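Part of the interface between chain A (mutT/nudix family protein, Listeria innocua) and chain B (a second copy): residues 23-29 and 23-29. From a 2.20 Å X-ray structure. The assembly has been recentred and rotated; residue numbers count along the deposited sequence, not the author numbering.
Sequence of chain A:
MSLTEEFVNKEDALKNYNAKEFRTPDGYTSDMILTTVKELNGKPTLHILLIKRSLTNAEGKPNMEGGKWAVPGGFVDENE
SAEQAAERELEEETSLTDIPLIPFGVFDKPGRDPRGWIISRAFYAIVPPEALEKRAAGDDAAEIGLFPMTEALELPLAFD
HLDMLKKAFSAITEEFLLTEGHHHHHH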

ATOM      1  N   ARG A  23      -5.853  19.683  -6.179  1.00 62.22           N
ATOM      2  CA  ARG A  23      -5.423  18.493  -6.970  1.00 62.78           C
ATOM      3  C   ARG A  23      -5.503  17.185  -6.150  1.00 61.55           C
ATOM      4  O   ARG A  23      -4.763  17.024  -5.171  1.00 61.56           O
ATOM      5  CB  ARG A  23      -3.990  18.710  -7.442  1.00 63.54           C
ATOM      6  CG  ARG A  23      -3.381  17.557  -8.275  1.00 66.02           C
ATOM      7  CD  ARG A  23      -3.632  17.686  -9.803  1.00 69.68           C
ATOM      8  NE  ARG A  23      -4.592  16.699 -10.330  1.00 71.27           N
ATOM      9  CZ  ARG A  23      -4.291  15.620 -11.070  1.00 70.98           C
ATOM     10  NH1 ARG A  23      -3.032  15.311 -11.396  1.00 71.02           N
ATOM     11  NH2 ARG A  23      -5.273  14.822 -11.469  1.00 70.07           N
ATOM     12  N   THR A  24      -6.377  16.265  -6.559  1.00 59.73           N
ATOM     13  CA  THR A  24      -6.546  14.985  -5.876  1.00 58.48           C
ATOM     14  C   THR A  24      -6.288  13.813  -6.840  1.00 57.74           C
ATOM     15  O   THR A  24      -6.131  14.029  -8.053  1.00 57.35           O
ATOM     16  CB  THR A  24      -7.951  14.857  -5.286  1.00 58.71           C
ATOM     17  OG1 THR A  24      -8.896  14.822  -6.349  1.00 58.71           O
ATOM     18  CG2 THR A  24      -8.274  16.021  -4.321  1.00 57.92           C
ATOM     19  N   PRO A  25      -6.217  12.562  -6.316  1.00 55.87           N
ATOM     20  CA  PRO A  25      -5.881  11.486  -7.259  1.00 54.37           C
ATOM     21  C   PRO A  25      -7.047  11.139  -8.161  1.00 52.77           C
ATOM     22  O   PRO A  25      -8.214  11.293  -7.807  1.00 51.59           O
ATOM     23  CB  PRO A  25      -5.544  10.295  -6.357  1.00 54.11           C
ATOM     24  CG  PRO A  25      -5.368  10.886  -4.970  1.00 55.82           C
ATOM     25  CD  PRO A  25      -6.320  12.041  -4.942  1.00 55.65           C
ATOM     26  N   ASP A  26      -6.701  10.633  -9.321  1.00 51.43           N
ATOM     27  CA  ASP A  26      -7.679  10.288 -10.330  1.00 50.57           C
ATOM     28  C   ASP A  26      -8.213   8.894 -10.175  1.00 49.86           C
ATOM     29  O   ASP A  26      -9.238   8.549 -10.788  1.00 50.83           O
ATOM     30  CB  ASP A  26      -7.045  10.489 -11.694  1.00 50.48           C
ATOM     31  CG  ASP A  26      -6.761  11.920 -11.941  1.00 50.09           C
ATOM     32  OD1 ASP A  26      -5.659  12.282 -12.411  1.00 49.87           O
ATOM     33  OD2 ASP A  26      -7.666  12.709 -11.574  1.00 55.57           O
ATOM     34  N   GLY A  27      -7.584   8.086  -9.323  1.00 47.41           N
ATOM     35  CA  GLY A  27      -8.021   6.695  -9.222  1.00 45.07           C
ATOM     36  C   GLY A  27      -7.205   5.860  -8.266  1.00 43.29           C
ATOM     37  O   GLY A  27      -6.053   6.144  -8.000  1.00 41.24           O
ATOM     38  N   TYR A  28      -7.850   4.816  -7.774  1.00 42.30           N
ATOM     39  CA  TYR A  28      -7.238   3.818  -6.952  1.00 41.42           C
ATOM     40  C   TYR A  28      -7.586   2.498  -7.576  1.00 41.45           C
ATOM     41  O   TYR A  28      -8.769   2.211  -7.746  1.00 41.53           O
ATOM     42  CB  TYR A  28      -7.872   3.909  -5.554  1.00 41.00           C
ATOM     43  CG  TYR A  28      -7.286   3.036  -4.488  1.00 38.58           C
ATOM     44  CD1 TYR A  28      -5.897   2.819  -4.392  1.00 36.10           C
ATOM     45  CD2 TYR A  28      -8.100   2.502  -3.487  1.00 35.37           C
ATOM     46  CE1 TYR A  28      -5.375   2.059  -3.373  1.00 34.70           C
ATOM     47  CE2 TYR A  28      -7.577   1.743  -2.467  1.00 37.25           C
ATOM     48  CZ  TYR A  28      -6.213   1.521  -2.393  1.00 35.18           C
ATOM     49  OH  TYR A  28      -5.700   0.746  -1.345  1.00 33.68           O
ATOM     50  N   THR A  29      -6.570   1.674  -7.853  1.00 40.38           N
ATOM     51  CA  THR A  29      -6.783   0.336  -8.395  1.00 40.17           C
ATOM     52  C   THR A  29      -6.229  -0.792  -7.510  1.00 40.35           C
ATOM     53  O   THR A  29      -5.357  -0.585  -6.672  1.00 40.04           O
ATOM     54  CB  THR A  29      -6.195   0.182  -9.808  1.00 39.64           C
ATOM     55  OG1 THR A  29      -4.786   0.321  -9.733  1.00 38.71           O
ATOM     56  CG2 THR A  29      -6.719   1.261 -10.746  1.00 38.05           C
TER
ATOM     57  N   ARG B  23     -16.584   9.432  -9.790  1.00 62.22           N
ATOM     58  CA  ARG B  23     -16.130   9.474  -8.370  1.00 62.78           C
ATOM     59  C   ARG B  23     -14.670   8.991  -8.208  1.00 61.55           C
ATOM     60  O   ARG B  23     -14.378   7.814  -8.452  1.00 61.56           O
ATOM     61  CB  ARG B  23     -17.052   8.593  -7.534  1.00 63.54           C
ATOM     62  CG  ARG B  23     -16.713   8.516  -6.026  1.00 66.02           C
ATOM     63  CD  ARG B  23     -17.405   9.612  -5.170  1.00 69.68           C
ATOM     64  NE  ARG B  23     -16.480  10.645  -4.668  1.00 71.27           N
ATOM     65  CZ  ARG B  23     -16.044  10.768  -3.404  1.00 70.98           C
ATOM     66  NH1 ARG B  23     -16.408   9.914  -2.440  1.00 71.02           N
ATOM     67  NH2 ARG B  23     -15.207  11.753  -3.107  1.00 70.07           N
ATOM     68  N   THR B  24     -13.778   9.889  -7.786  1.00 59.73           N
ATOM     69  CA  THR B  24     -12.369   9.559  -7.587  1.00 58.48           C
ATOM     70  C   THR B  24     -11.942   9.843  -6.135  1.00 57.74           C
ATOM     71  O   THR B  24     -12.718  10.429  -5.362  1.00 57.35           O
ATOM     72  CB  THR B  24     -11.478  10.353  -8.541  1.00 58.71           C
ATOM     73  OG1 THR B  24     -11.570  11.735  -8.217  1.00 58.71           O
ATOM     74  CG2 THR B  24     -11.873  10.122 -10.018  1.00 57.92           C
ATOM     75  N   PRO B  25     -10.717   9.412  -5.736  1.00 55.87           N
ATOM     76  CA  PRO B  25     -10.388   9.624  -4.320  1.00 54.37           C
ATOM     77  C   PRO B  25     -10.072  11.076  -4.023  1.00 52.77           C
ATOM     78  O   PRO B  25      -9.605  11.830  -4.875  1.00 51.59           O
ATOM     79  CB  PRO B  25      -9.142   8.762  -4.096  1.00 54.11           C
ATOM     80  CG  PRO B  25      -9.070   7.849  -5.307  1.00 55.82           C
ATOM     81  CD  PRO B  25      -9.642   8.671  -6.418  1.00 55.65           C
ATOM     82  N   ASP B  26     -10.308  11.438  -2.786  1.00 51.43           N
ATOM     83  CA  ASP B  26     -10.113  12.798  -2.333  1.00 50.57           C
ATOM     84  C   ASP B  26      -8.710  13.065  -1.870  1.00 49.86           C
ATOM     85  O   ASP B  26      -8.321  14.235  -1.710  1.00 50.83           O
ATOM     86  CB  ASP B  26     -11.121  13.083  -1.236  1.00 50.48           C
ATOM     87  CG  ASP B  26     -12.501  13.075  -1.768  1.00 50.09           C
ATOM     88  OD1 ASP B  26     -13.417  12.471  -1.166  1.00 49.87           O
ATOM     89  OD2 ASP B  26     -12.641  13.643  -2.879  1.00 55.57           O
ATOM     90  N   GLY B  27      -7.907  12.016  -1.704  1.00 47.41           N
ATOM     91  CA  GLY B  27      -6.568  12.236  -1.161  1.00 45.07           C
ATOM     92  C   GLY B  27      -5.766  10.972  -0.967  1.00 43.29           C
ATOM     93  O   GLY B  27      -6.308   9.897  -0.799  1.00 41.24           O
ATOM     94  N   TYR B  28      -4.457  11.154  -0.985  1.00 42.30           N
ATOM     95  CA  TYR B  28      -3.507  10.124  -0.695  1.00 41.42           C
ATOM     96  C   TYR B  28      -2.582  10.695   0.339  1.00 41.45           C
ATOM     97  O   TYR B  28      -1.983  11.741   0.093  1.00 41.53           O
ATOM     98  CB  TYR B  28      -2.720   9.836  -1.985  1.00 41.00           C
ATOM     99  CG  TYR B  28      -1.754   8.694  -1.946  1.00 38.58           C
ATOM    100  CD1 TYR B  28      -2.052   7.496  -1.266  1.00 36.10           C
ATOM    101  CD2 TYR B  28      -0.569   8.747  -2.683  1.00 35.37           C
ATOM    102  CE1 TYR B  28      -1.175   6.439  -1.288  1.00 34.70           C
ATOM    103  CE2 TYR B  28       0.308   7.688  -2.706  1.00 37.25           C
ATOM    104  CZ  TYR B  28       0.013   6.524  -2.020  1.00 35.18           C
ATOM    105  OH  TYR B  28       0.920   5.457  -2.058  1.00 33.68           O
ATOM    106  N   THR B  29      -2.414   9.984   1.459  1.00 40.38           N
ATOM    107  CA  THR B  29      -1.487  10.396   2.508  1.00 40.17           C
ATOM    108  C   THR B  29      -0.382   9.370   2.804  1.00 40.35           C
ATOM    109  O   THR B  29      -0.502   8.187   2.502  1.00 40.04           O
ATOM    110  CB  THR B  29      -2.212  10.727   3.824  1.00 39.64           C
ATOM    111  OG1 THR B  29      -2.818   9.545   4.321  1.00 38.71           O
ATOM    112  CG2 THR B  29      -3.313  11.757   3.605  1.00 38.05           C
TER

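An exact two-fold axis relates the two copies, so each contact made by chain A recurs with the chains exchanged. The touching segments run 99° apart, and CA of A:Pro25 lies 5.7 Å from CA of B:Pro25 across the axis.

A:Arg23 covers none of the partner stretch. Its long side chain instead folds back within its own chain, where NH2 donates to OD1 of A:Asp26 at 2.7 Å in a salt bridge.

A:Thr24 points its CA-to-CB bond toward chain B, and its branched side chain offers both polar and apolar groups at short range. OG1 donates a weak hydrogen bond to O of B:Pro25, 3.4 Å away, while the methyl CG2 packs 3.2 Å from O of B:Asp26.

A:Pro25 is buried and has the largest covered area in the chain A stretch. Its compact ring fits closely against the partner's backbone, with CD 3.6 Å from N of B:Gly27, and CG lies 4.1 Å from CB of B:Tyr28 in an apolar contact. Proline has no backbone N-H to donate, but its carbonyl can still accept: O of A:Pro25 receives the weak bond from OG1 of B:Thr24, 3.4 Å away. The two proline carbonyls approach each other, O of A:Pro25 to O of B:Pro25, at 3.3 Å; both are acceptors, so no hydrogen bond joins them.

The CA-to-CB bond of A:Asp26 points away from chain B, and its carboxylate pairs with A:Arg23, while its backbone meets B:Thr24 and B:Pro25.

At A:Gly27 the strand begins. With no side chain, it presents bare backbone to the B:Pro25 ring, although a CB here would point away from chain B.

A:Tyr28 contributes the base of its side chain, CB lying 4.1 Å from CG of B:Pro25; its end leads away, and its hydroxyl is hydrogen-bonded elsewhere in the structure. A:Thr29 lies beyond reach.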